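Local coordinates for 5'-Methylthioadenosine Nucleosidase (Arabidopsis thaliana, PDB 2H8G), which is a plant nucleosidase of the phosphorylase superfamily that holds adenine in a pocket of its mixed alpha/beta fold, at residues L23-F31 / I256-L267. Numbering follows the deposited sequence.
Sequences LRPISSVVF and INFINGRNLSDL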
# COMPACT_ATOMS: atom_id res chain seq x y z
N LEU A 23 26.11 14.05 -15.94
CA LEU A 23 25.26 12.90 -16.23
C LEU A 23 26.05 11.77 -16.87
O LEU A 23 26.96 12.00 -17.67
CB LEU A 23 24.11 13.33 -17.14
CG LEU A 23 23.19 14.36 -16.49
CD1 LEU A 23 22.17 14.89 -17.49
CD2 LEU A 23 22.50 13.72 -15.29
N ARG A 24 25.70 10.54 -16.52
CA ARG A 24 26.39 9.37 -17.03
C ARG A 24 25.42 8.28 -17.45
O ARG A 24 24.22 8.35 -17.16
CB ARG A 24 27.34 8.82 -15.95
CG ARG A 24 28.23 9.87 -15.31
CD ARG A 24 29.11 9.26 -14.23
NE ARG A 24 30.00 10.26 -13.65
CZ ARG A 24 29.61 11.27 -12.87
NH1 ARG A 24 30.51 12.13 -12.40
NH2 ARG A 24 28.33 11.41 -12.55
N PRO A 25 25.92 7.24 -18.15
CA PRO A 25 25.06 6.15 -18.60
C PRO A 25 24.42 5.42 -17.41
O PRO A 25 24.99 5.35 -16.33
CB PRO A 25 26.02 5.24 -19.36
CG PRO A 25 27.04 6.20 -19.89
CD PRO A 25 27.28 7.10 -18.71
N ILE A 26 23.22 4.90 -17.64
CA ILE A 26 22.50 4.15 -16.61
C ILE A 26 23.41 3.02 -16.16
O ILE A 26 24.04 2.36 -16.98
CB ILE A 26 21.20 3.57 -17.19
CG1 ILE A 26 20.25 4.71 -17.57
CG2 ILE A 26 20.55 2.62 -16.19
CD1 ILE A 26 19.05 4.27 -18.37
N SER A 27 23.48 2.79 -14.85
CA SER A 27 24.34 1.73 -14.33
C SER A 27 23.60 0.66 -13.55
O SER A 27 24.09 -0.47 -13.42
CB SER A 27 25.44 2.33 -13.44
OG SER A 27 24.88 2.95 -12.30
N SER A 28 22.42 0.99 -13.04
CA SER A 28 21.65 0.02 -12.27
C SER A 28 20.16 0.11 -12.56
O SER A 28 19.60 1.20 -12.69
CB SER A 28 21.88 0.21 -10.77
OG SER A 28 21.37 1.45 -10.32
N VAL A 29 19.52 -1.05 -12.66
CA VAL A 29 18.10 -1.14 -12.93
C VAL A 29 17.47 -2.10 -11.94
O VAL A 29 18.04 -3.14 -11.64
CB VAL A 29 17.82 -1.68 -14.35
CG1 VAL A 29 16.32 -1.76 -14.60
CG2 VAL A 29 18.50 -0.80 -15.39
N VAL A 30 16.30 -1.74 -11.43
CA VAL A 30 15.58 -2.61 -10.51
C VAL A 30 14.24 -2.97 -11.12
O VAL A 30 13.48 -2.09 -11.53
CB VAL A 30 15.30 -1.93 -9.14
CG1 VAL A 30 14.30 -2.77 -8.35
CG2 VAL A 30 16.59 -1.79 -8.34
N PHE A 31 13.97 -4.27 -11.22
CA PHE A 31 12.69 -4.74 -11.72
C PHE A 31 11.86 -5.07 -10.49
O PHE A 31 12.33 -5.77 -9.60
CB PHE A 31 12.82 -6.04 -12.53
CG PHE A 31 13.23 -5.85 -13.96
CD1 PHE A 31 14.56 -5.62 -14.29
CD2 PHE A 31 12.29 -5.91 -14.98
CE1 PHE A 31 14.95 -5.47 -15.63
CE2 PHE A 31 12.66 -5.76 -16.32
CZ PHE A 31 14.00 -5.54 -16.64
N ILE A 256 16.19 -4.35 -21.65
CA ILE A 256 17.47 -4.30 -20.95
C ILE A 256 18.61 -4.03 -21.92
O ILE A 256 19.47 -3.18 -21.66
CB ILE A 256 17.74 -5.62 -20.19
CG1 ILE A 256 16.88 -5.67 -18.93
CG2 ILE A 256 19.21 -5.74 -19.84
CD1 ILE A 256 17.12 -4.49 -18.00
N ASN A 257 18.62 -4.73 -23.05
CA ASN A 257 19.67 -4.53 -24.03
C ASN A 257 19.62 -3.15 -24.68
O ASN A 257 20.64 -2.63 -25.14
CB ASN A 257 19.62 -5.63 -25.10
CG ASN A 257 20.24 -6.92 -24.62
OD1 ASN A 257 21.40 -6.95 -24.22
ND2 ASN A 257 19.47 -8.01 -24.66
N PHE A 258 18.43 -2.55 -24.70
CA PHE A 258 18.28 -1.22 -25.27
C PHE A 258 18.84 -0.18 -24.31
O PHE A 258 19.55 0.74 -24.70
CB PHE A 258 16.80 -0.90 -25.53
CG PHE A 258 16.57 0.46 -26.11
CD1 PHE A 258 16.72 0.69 -27.47
CD2 PHE A 258 16.21 1.52 -25.29
CE1 PHE A 258 16.52 1.96 -28.01
CE2 PHE A 258 16.01 2.80 -25.81
CZ PHE A 258 16.16 3.01 -27.18
N ILE A 259 18.49 -0.33 -23.03
CA ILE A 259 18.93 0.59 -21.99
C ILE A 259 20.45 0.60 -21.80
O ILE A 259 21.04 1.65 -21.54
CB ILE A 259 18.27 0.24 -20.63
CG1 ILE A 259 16.77 0.54 -20.70
CG2 ILE A 259 18.93 1.03 -19.50
CD1 ILE A 259 16.01 0.10 -19.47
N ASN A 260 21.07 -0.57 -21.92
CA ASN A 260 22.51 -0.68 -21.74
C ASN A 260 23.29 0.32 -22.58
O ASN A 260 23.03 0.48 -23.77
CB ASN A 260 22.96 -2.11 -22.07
CG ASN A 260 24.45 -2.31 -21.89
OD1 ASN A 260 25.23 -2.17 -22.84
ND2 ASN A 260 24.87 -2.62 -20.67
N GLY A 261 24.22 1.02 -21.94
CA GLY A 261 25.03 2.00 -22.63
C GLY A 261 24.39 3.36 -22.81
O GLY A 261 25.06 4.32 -23.20
N ARG A 262 23.09 3.45 -22.54
CA ARG A 262 22.38 4.71 -22.70
C ARG A 262 22.18 5.41 -21.36
O ARG A 262 22.22 4.78 -20.30
CB ARG A 262 20.99 4.47 -23.31
CG ARG A 262 20.98 4.00 -24.75
CD ARG A 262 19.55 3.68 -25.19
NE ARG A 262 19.49 3.19 -26.56
CZ ARG A 262 19.49 3.97 -27.64
NH1 ARG A 262 19.54 5.29 -27.51
NH2 ARG A 262 19.45 3.42 -28.85
N ASN A 263 21.99 6.72 -21.41
CA ASN A 263 21.73 7.48 -20.20
C ASN A 263 20.23 7.77 -20.23
O ASN A 263 19.59 7.61 -21.26
CB ASN A 263 22.54 8.78 -20.15
CG ASN A 263 22.41 9.60 -21.41
OD1 ASN A 263 21.30 9.90 -21.85
ND2 ASN A 263 23.54 9.97 -22.00
N LEU A 264 19.67 8.17 -19.09
CA LEU A 264 18.24 8.44 -19.00
C LEU A 264 17.65 9.28 -20.13
O LEU A 264 16.52 9.03 -20.57
CB LEU A 264 17.91 9.08 -17.66
CG LEU A 264 18.03 8.14 -16.46
CD1 LEU A 264 17.92 8.93 -15.17
CD2 LEU A 264 16.95 7.07 -16.53
N SER A 265 18.40 10.27 -20.61
CA SER A 265 17.92 11.13 -21.68
C SER A 265 17.90 10.46 -23.05
O SER A 265 17.24 10.94 -23.97
CB SER A 265 18.77 12.41 -21.75
OG SER A 265 20.12 12.11 -22.09
N ASP A 266 18.61 9.34 -23.19
CA ASP A 266 18.66 8.63 -24.47
C ASP A 266 17.57 7.57 -24.61
O ASP A 266 17.49 6.89 -25.63
CB ASP A 266 20.02 7.94 -24.67
CG ASP A 266 21.19 8.91 -24.62
OD1 ASP A 266 21.10 9.99 -25.24
OD2 ASP A 266 22.21 8.57 -23.98
N LEU A 267 16.73 7.42 -23.59
CA LEU A 267 15.67 6.41 -23.60
C LEU A 267 14.49 6.70 -24.53
O LEU A 267 13.81 5.72 -24.90
CB LEU A 267 15.16 6.17 -22.18
CG LEU A 267 16.19 5.64 -21.18
CD1 LEU A 267 15.47 5.24 -19.89
CD2 LEU A 267 16.93 4.45 -21.75
OXT LEU A 267 14.24 7.88 -24.86
O HOH W 1 21.49 9.03 -17.14
O HOH W 2 24.32 2.30 -19.59
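Ile26 pushes its CD1 methyl against the CG2 branch of Ile259, 3.4 Å away, closer than two methyls normally come. Ile26 CG1 lies anti to the carbonyl carbon (chi1 -66°). The extended arm then carries CD1 in among Ile259, Leu264 and Leu267. CD1 meets Leu264 CD2 at 4.0 Å, and both Leu267 methyls lie about as near. Leu72 and Asp109 also touch Ile26.

Its backbone is tied down too. Ile26 N donates to Arg262 O at 2.8 Å, with an N-H...O angle of 164°. The donor sits 24° out of the carbonyl plane. Two waters bridge the two segments. One takes the N-H of Leu264 and donates to Arg24 O. The other donates to Ile26 O at 2.6 Å and accepts a weak bond from Gly261 N, in the type II turn Ile259 to Arg262.

Farther along, Ile256 CD1 approaches the rim of the Phe31 ring, level with the ring, 3.4 Å from CE1. Val29 CG1 stands 4.4 Å from the same methyl. Ile74 also touches Ile256.

The contact joins the N-terminal lead-in to strand 28-32 with the end of helix 233-259 and the C-terminal tail. Helix 233-259 packs here against the parallel strands 28-32 and 72-78. The chemistry is that of a buried apolar side chain whose neighbouring backbone polar groups are met by one direct bond and two waters.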